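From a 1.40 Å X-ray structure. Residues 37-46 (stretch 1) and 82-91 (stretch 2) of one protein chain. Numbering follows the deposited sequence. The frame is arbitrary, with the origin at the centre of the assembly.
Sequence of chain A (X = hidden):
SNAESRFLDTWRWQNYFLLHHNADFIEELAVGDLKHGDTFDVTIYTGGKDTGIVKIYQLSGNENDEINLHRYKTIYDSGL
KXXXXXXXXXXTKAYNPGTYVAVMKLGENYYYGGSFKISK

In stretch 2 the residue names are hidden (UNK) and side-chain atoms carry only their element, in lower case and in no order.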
ATOM      1  N   GLY A  37       2.047  -5.691  16.096  1.00 19.59           N
ATOM      2  CA  GLY A  37       1.474  -6.968  16.530  1.00 20.65           C
ATOM      3  C   GLY A  37       0.294  -7.348  15.669  1.00 21.45           C
ATOM      4  O   GLY A  37      -0.093  -8.529  15.642  1.00 21.60           O
ATOM      5  N   ASP A  38      -0.306  -6.362  15.009  1.00 19.62           N
ATOM      6  CA  ASP A  38      -1.433  -6.620  14.101  1.00 19.29           C
ATOM      7  C   ASP A  38      -0.899  -7.207  12.787  1.00 18.21           C
ATOM      8  O   ASP A  38       0.317  -7.292  12.540  1.00 18.18           O
ATOM      9  CB  ASP A  38      -2.227  -5.338  13.776  1.00 19.51           C
ATOM     10  CG  ASP A  38      -3.026  -4.801  14.948  1.00 22.75           C
ATOM     11  OD1 ASP A  38      -3.213  -5.516  15.954  1.00 26.22           O
ATOM     12  OD2 ASP A  38      -3.523  -3.648  14.833  1.00 23.46           O
ATOM     13  N   THR A  39      -1.821  -7.617  11.930  1.00 18.63           N
ATOM     14  CA  THR A  39      -1.451  -8.165  10.642  1.00 18.74           C
ATOM     15  C   THR A  39      -2.272  -7.487   9.564  1.00 17.27           C
ATOM     16  O   THR A  39      -3.448  -7.236   9.743  1.00 19.37           O
ATOM     17  CB  THR A  39      -1.713  -9.699  10.565  1.00 18.90           C
ATOM     18  OG1 THR A  39      -0.902 -10.393  11.548  1.00 22.32           O
ATOM     19  CG2 THR A  39      -1.410 -10.274   9.175  1.00 18.38           C
ATOM     20  N   PHE A  40      -1.621  -7.090   8.482  1.00 16.22           N
ATOM     21  CA  PHE A  40      -2.292  -6.488   7.317  1.00 15.38           C
ATOM     22  C   PHE A  40      -2.716  -7.717   6.519  1.00 15.40           C
ATOM     23  O   PHE A  40      -1.872  -8.530   6.183  1.00 15.11           O
ATOM     24  CB  PHE A  40      -1.287  -5.625   6.551  1.00 14.87           C
ATOM     25  CG  PHE A  40      -1.795  -5.056   5.270  1.00 13.66           C
ATOM     26  CD1 PHE A  40      -2.366  -3.789   5.212  1.00 16.20           C
ATOM     27  CD2 PHE A  40      -1.704  -5.789   4.105  1.00 14.05           C
ATOM     28  CE1 PHE A  40      -2.834  -3.260   4.008  1.00 15.92           C
ATOM     29  CE2 PHE A  40      -2.165  -5.252   2.893  1.00 14.24           C
ATOM     30  CZ  PHE A  40      -2.718  -3.984   2.861  1.00 16.07           C
ATOM     31  N   ASP A  41      -4.006  -7.857   6.194  1.00 15.37           N
ATOM     32  CA  ASP A  41      -4.463  -9.054   5.464  1.00 16.58           C
ATOM     33  C   ASP A  41      -5.704  -8.675   4.687  1.00 17.50           C
ATOM     34  O   ASP A  41      -6.767  -8.461   5.271  1.00 20.46           O
ATOM     35  CB  ASP A  41      -4.674 -10.181   6.489  1.00 17.67           C
ATOM     36  CG  ASP A  41      -5.081 -11.540   5.881  1.00 19.95           C
ATOM     37  OD1 ASP A  41      -5.367 -11.662   4.671  1.00 19.50           O
ATOM     38  OD2 ASP A  41      -5.096 -12.546   6.662  1.00 22.35           O
ATOM     39  N   VAL A  42      -5.546  -8.568   3.374  1.00 14.88           N
ATOM     40  CA  VAL A  42      -6.624  -8.187   2.469  1.00 15.23           C
ATOM     41  C   VAL A  42      -6.795  -9.124   1.286  1.00 12.50           C
ATOM     42  O   VAL A  42      -5.826  -9.693   0.797  1.00 13.02           O
ATOM     43  CB  VAL A  42      -6.389  -6.742   1.931  1.00 15.29           C
ATOM     44  CG1 VAL A  42      -6.241  -5.753   3.128  1.00 17.68           C
ATOM     45  CG2 VAL A  42      -5.152  -6.643   1.069  1.00 16.60           C
ATOM     46  N   THR A  43      -8.029  -9.254   0.800  1.00 13.65           N
ATOM     47  CA  THR A  43      -8.352 -10.079  -0.388  1.00 13.67           C
ATOM     48  C   THR A  43      -9.028  -9.114  -1.369  1.00 14.18           C
ATOM     49  O   THR A  43     -10.017  -8.462  -1.006  1.00 16.04           O
ATOM     50  CB  THR A  43      -9.225 -11.295  -0.082  1.00 15.67           C
ATOM     51  OG1 THR A  43      -8.482 -12.189   0.751  1.00 19.47           O
ATOM     52  CG2 THR A  43      -9.604 -12.039  -1.385  1.00 17.81           C
ATOM     53  N   ILE A  44      -8.559  -9.082  -2.611  1.00 12.75           N
ATOM     54  CA  ILE A  44      -9.021  -8.136  -3.618  1.00 11.44           C
ATOM     55  C   ILE A  44      -9.237  -8.773  -4.972  1.00 12.18           C
ATOM     56  O   ILE A  44      -8.412  -9.604  -5.405  1.00 11.86           O
ATOM     57  CB  ILE A  44      -7.865  -7.079  -3.819  1.00 13.83           C
ATOM     58  CG1 ILE A  44      -7.421  -6.485  -2.471  1.00 17.03           C
ATOM     59  CG2 ILE A  44      -8.307  -5.994  -4.765  1.00 14.88           C
ATOM     60  CD1 ILE A  44      -6.239  -5.533  -2.536  1.00 18.51           C
ATOM     61  N   TYR A  45     -10.325  -8.433  -5.657  1.00 11.29           N
ATOM     62  CA  TYR A  45     -10.548  -8.926  -7.012  1.00 10.66           C
ATOM     63  C   TYR A  45      -9.511  -8.280  -7.941  1.00 11.06           C
ATOM     64  O   TYR A  45      -9.425  -7.039  -7.993  1.00 14.13           O
ATOM     65  CB  TYR A  45     -11.952  -8.597  -7.516  1.00 12.20           C
ATOM     66  CG  TYR A  45     -12.134  -8.867  -9.001  1.00 11.57           C
ATOM     67  CD1 TYR A  45     -12.152 -10.178  -9.500  1.00 10.69           C
ATOM     68  CD2 TYR A  45     -12.333  -7.820  -9.921  1.00 14.56           C
ATOM     69  CE1 TYR A  45     -12.320 -10.446 -10.805  1.00 10.83           C
ATOM     70  CE2 TYR A  45     -12.518  -8.092 -11.254  1.00 15.25           C
ATOM     71  CZ  TYR A  45     -12.530  -9.413 -11.703  1.00 12.70           C
ATOM     72  OH  TYR A  45     -12.736  -9.684 -13.059  1.00 16.41           O
ATOM     73  N   THR A  46      -8.764  -9.066  -8.706  1.00 10.71           N
ATOM     74  CA  THR A  46      -7.726  -8.530  -9.593  1.00 12.25           C
ATOM     75  C   THR A  46      -7.890  -8.845 -11.078  1.00 13.52           C
ATOM     76  O   THR A  46      -7.044  -8.533 -11.908  1.00 13.68           O
ATOM     77  CB  THR A  46      -6.365  -8.910  -9.072  1.00 11.10           C
ATOM     78  OG1 THR A  46      -6.283 -10.316  -8.844  1.00 12.12           O
ATOM     79  CG2 THR A  46      -6.063  -8.217  -7.718  1.00 14.85           C
ATOM     80  N   UNK A  82      -8.907 -17.957  -7.612  1.00 10.64           N
ATOM     81  CA  UNK A  82      -8.934 -17.544  -9.031  1.00 11.09           C
ATOM     82  C   UNK A  82      -9.350 -16.099  -9.241  1.00 10.24           C
ATOM     83  O   UNK A  82     -10.402 -15.691  -8.792  1.00 10.43           O
ATOM     84  c   UNK A  82      -8.936 -18.605 -13.340  1.00 15.23           C
ATOM     85  n   UNK A  82      -9.994 -17.834 -13.457  1.00 14.98           N
ATOM     86  n   UNK A  82      -8.777 -18.917 -12.063  1.00 14.04           N
ATOM     87  c   UNK A  82      -9.770 -18.310 -11.319  1.00 12.15           C
ATOM     88  c   UNK A  82      -9.858 -18.480  -9.837  1.00 12.04           C
ATOM     89  c   UNK A  82     -10.550 -17.647 -12.204  1.00 13.08           C
ATOM     90  N   UNK A  83      -8.509 -15.329  -9.932  1.00  9.78           N
ATOM     91  CA  UNK A  83      -8.753 -13.938 -10.284  1.00  9.21           C
ATOM     92  C   UNK A  83      -8.811 -12.955  -9.094  1.00  9.84           C
ATOM     93  O   UNK A  83      -9.262 -11.821  -9.243  1.00 10.70           O
ATOM     94  o   UNK A  83      -8.683 -14.792 -12.961  1.00 12.56           O
ATOM     95  c   UNK A  83      -9.754 -14.297 -12.611  1.00 12.03           C
ATOM     96  c   UNK A  83      -9.958 -13.765 -11.210  1.00 10.35           C
ATOM     97  n   UNK A  83     -10.790 -14.150 -13.454  1.00 16.76           N
ATOM     98  N   UNK A  84      -8.358 -13.421  -7.938  1.00  9.20           N
ATOM     99  CA  UNK A  84      -8.283 -12.579  -6.757  1.00  9.63           C
ATOM    100  C   UNK A  84      -6.862 -12.672  -6.210  1.00 11.30           C
ATOM    101  O   UNK A  84      -6.109 -13.578  -6.555  1.00 12.76           O
ATOM    102  c   UNK A  84     -12.799 -11.496  -5.301  1.00 11.31           C
ATOM    103  c   UNK A  84     -11.437 -13.230  -6.959  1.00  9.57           C
ATOM    104  c   UNK A  84     -11.443 -11.788  -5.069  1.00 10.79           C
ATOM    105  o   UNK A  84     -14.751 -11.841  -6.663  1.00 11.43           O
ATOM    106  c   UNK A  84     -12.757 -12.946  -7.215  1.00 11.36           C
ATOM    107  c   UNK A  84     -10.735 -12.632  -5.924  1.00  9.11           C
ATOM    108  c   UNK A  84      -9.283 -12.979  -5.649  1.00 10.00           C
ATOM    109  c   UNK A  84     -13.430 -12.077  -6.379  1.00  9.06           C
ATOM    110  N   UNK A  85      -6.494 -11.704  -5.397  1.00 10.20           N
ATOM    111  CA  UNK A  85      -5.198 -11.683  -4.726  1.00 10.30           C
ATOM    112  C   UNK A  85      -5.367 -11.560  -3.227  1.00 11.91           C
ATOM    113  O   UNK A  85      -6.266 -10.844  -2.762  1.00 12.68           O
ATOM    114  N   UNK A  86      -4.515 -12.244  -2.459  1.00 11.69           N
ATOM    115  CA  UNK A  86      -4.532 -12.146  -0.991  1.00 13.15           C
ATOM    116  C   UNK A  86      -3.150 -11.584  -0.631  1.00 12.28           C
ATOM    117  O   UNK A  86      -2.143 -12.144  -1.022  1.00 13.56           O
ATOM    118  n   UNK A  86      -4.820 -14.482   3.319  1.00 24.17           N
ATOM    119  c   UNK A  86      -4.798 -13.336   1.192  1.00 16.77           C
ATOM    120  n   UNK A  86      -4.612 -15.233   5.486  1.00 24.49           N
ATOM    121  c   UNK A  86      -4.616 -15.478   4.179  1.00 24.59           C
ATOM    122  c   UNK A  86      -4.822 -14.661   1.871  1.00 23.59           C
ATOM    123  n   UNK A  86      -4.366 -16.690   3.722  1.00 26.96           N
ATOM    124  c   UNK A  86      -4.754 -13.485  -0.300  1.00 14.14           C
ATOM    125  N   UNK A  87      -3.132 -10.486   0.127  1.00 11.81           N
ATOM    126  CA  UNK A  87      -1.890  -9.778   0.514  1.00 11.64           C
ATOM    127  C   UNK A  87      -1.817  -9.718   2.032  1.00 12.41           C
ATOM    128  O   UNK A  87      -2.651  -9.064   2.665  1.00 11.87           O
ATOM    129  c   UNK A  87      -3.441  -8.482  -3.630  1.00 11.31           C
ATOM    130  c   UNK A  87      -2.043  -8.456  -1.669  1.00 10.42           C
ATOM    131  c   UNK A  87      -2.373  -8.711  -4.434  1.00 12.58           C
ATOM    132  c   UNK A  87      -1.868  -8.389  -0.150  1.00 10.74           C
ATOM    133  c   UNK A  87      -1.118  -8.818  -3.854  1.00 10.98           C
ATOM    134  c   UNK A  87      -3.285  -8.360  -2.248  1.00 11.96           C
ATOM    135  c   UNK A  87      -0.954  -8.702  -2.510  1.00 10.04           C
ATOM    136  N   UNK A  88      -0.822 -10.410   2.584  1.00 12.76           N
ATOM    137  CA  UNK A  88      -0.677 -10.548   4.026  1.00 15.55           C
ATOM    138  C   UNK A  88       0.719 -10.217   4.525  1.00 14.97           C
ATOM    139  O   UNK A  88       1.710 -10.703   3.964  1.00 16.77           O
ATOM    140  c   UNK A  88      -0.939 -12.059   4.416  1.00 17.46           C
ATOM    141  c   UNK A  88      -0.881 -12.245   5.934  1.00 19.19           C
ATOM    142  c   UNK A  88      -2.288 -12.537   3.904  1.00 21.09           C
ATOM    143  N   UNK A  89       0.830  -9.365   5.539  1.00 14.67           N
ATOM    144  CA  UNK A  89       2.156  -9.092   6.081  1.00 15.91           C
ATOM    145  C   UNK A  89       2.005  -8.643   7.548  1.00 15.78           C
ATOM    146  O   UNK A  89       1.065  -7.920   7.868  1.00 16.07           O
ATOM    147  c   UNK A  89       2.932  -8.054   5.215  1.00 15.56           C
ATOM    148  o   UNK A  89       4.334  -8.196   5.411  1.00 18.09           O
ATOM    149  c   UNK A  89       2.520  -6.623   5.519  1.00 16.72           C
ATOM    150  N   UNK A  90       2.929  -9.070   8.451  1.00 15.95           N
ATOM    151  CA  UNK A  90       2.827  -8.653   9.841  1.00 16.94           C
ATOM    152  C   UNK A  90       3.268  -7.216  10.085  1.00 17.15           C
ATOM    153  O   UNK A  90       4.229  -6.743   9.450  1.00 17.65           O
ATOM    154  c   UNK A  90       4.777  -9.982   9.543  1.00 19.15           C
ATOM    155  c   UNK A  90       3.800  -9.599  10.569  1.00 17.91           C
ATOM    156  c   UNK A  90       4.045  -9.995   8.222  1.00 18.15           C
ATOM    157  N   UNK A  91       2.573  -6.522  10.987  1.00 16.75           N
ATOM    158  CA  UNK A  91       2.970  -5.162  11.349  1.00 17.30           C
ATOM    159  C   UNK A  91       3.950  -5.302  12.537  1.00 18.18           C
ATOM    160  O   UNK A  91       3.552  -5.463  13.708  1.00 19.91           O
ATOM    161  c   UNK A  91       1.780  -4.259  11.685  1.00 17.41           C
ATOM    162  c   UNK A  91       0.798  -4.225  10.514  1.00 17.26           C
ATOM    163  c   UNK A  91       2.255  -2.842  12.023  1.00 19.07           C
ATOM    164  c   UNK A  91       1.371  -3.755   9.210  1.00 17.68           C
TER

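Position 82 has one carbon leading to a five-membered ring of three carbons and two nitrogens, out of reach of stretch 1. This is histidine; His82 lies before the strand, and its identity is read from its atoms alone.

Position 83 carries two carbons, the second bearing one oxygen and one nitrogen, and its CB lies 4.1 Å from Tyr45 CE1. A carboxamide on a short stem means asparagine. The backbone of Asn83 has positive phi (66°), a conformation asparagine tolerates better than most residues. Asn83 O accepts a hydrogen bond from Thr46 N at 2.9 Å.

At position 84 one carbon bears a six-carbon ring with a single oxygen, and the ring packs against Tyr45. This is tyrosine. The ring of Tyr45 turns its edge toward the face of the Tyr84 ring, with Tyr45 CD1 3.6 Å from Tyr84 CE1, and Tyr45 CA lies over that same ring, 3.9 Å from its centroid. A broad aromatic ring suits such a place, since it can cover the neighbouring backbone as well as its side chain.

Position 85 has no side-chain atoms, only backbone paired with Ile44, and is glycine. A CB on Gly85 would point to the face occupied by Ile44 and would clash with a ring carbon of position 87, so the bare backbone leaves that ring its room. Gly85 N donates to Ile44 O at 2.8 Å, and Ile44 N to Gly85 O at 2.9 Å.

Position 86 extends through three carbons and a nitrogen to a carbon carrying two more nitrogens, which meets the carboxylate of Asp41: arginine. Its chain is nearly fully extended, which carries the guanidinium to its partner. Arg86 NE donates to Asp41 OD1 at 3.2 Å and Arg86 NH2 to Asp41 OD2 at 3.0 Å, a two-pronged salt bridge with both bonds nearly straight.

Position 87 is one carbon and an unsubstituted six-carbon ring, set against Val42 and Ile44: phenylalanine. Buried Phe87 packs its CB 3.9 Å from Val42 CG2 and its CD2 4.1 Å from Ile44 CD1, where a purely apolar ring fits.

Position 88 has one carbon carrying two others, which touch Thr39 and Asp41: valine. Val88 CG1 lies 3.8 Å from Thr39 CG2, and Val88 CG2 3.3 Å from Asp41 OD1. Its beta-branch is at home in an extended strand.

Position 89 forks into one oxygen and one carbon, the carbon near Phe40: threonine. Also beta-branched, Thr89 turns its methyl CG2 to Phe40 CB, 4.1 Å away.

Position 90 has three carbons closing onto the backbone nitrogen, and its CA lies 4.4 Å from Thr39 CA: proline. Pro90 faces Thr39 in a non-hydrogen-bonded pair, where its lack of an NH costs the ladder nothing.

Position 91 has four carbons, forked at the first, the longer arm nearing Phe40: isoleucine. Ile91 CD1, 4.2 Å from Phe40 CB, brings apolar bulk to that buried residue just past the strand.

The contact is an antiparallel strand pair laced by backbone hydrogen bonds. Phe40, Val42, Ile44 and Phe87 build its buried apolar face; the other bears the Asp41–Arg86 salt bridge and the tyrosine pair.

Stretch 2 (82-91) HNYGRFVTPI
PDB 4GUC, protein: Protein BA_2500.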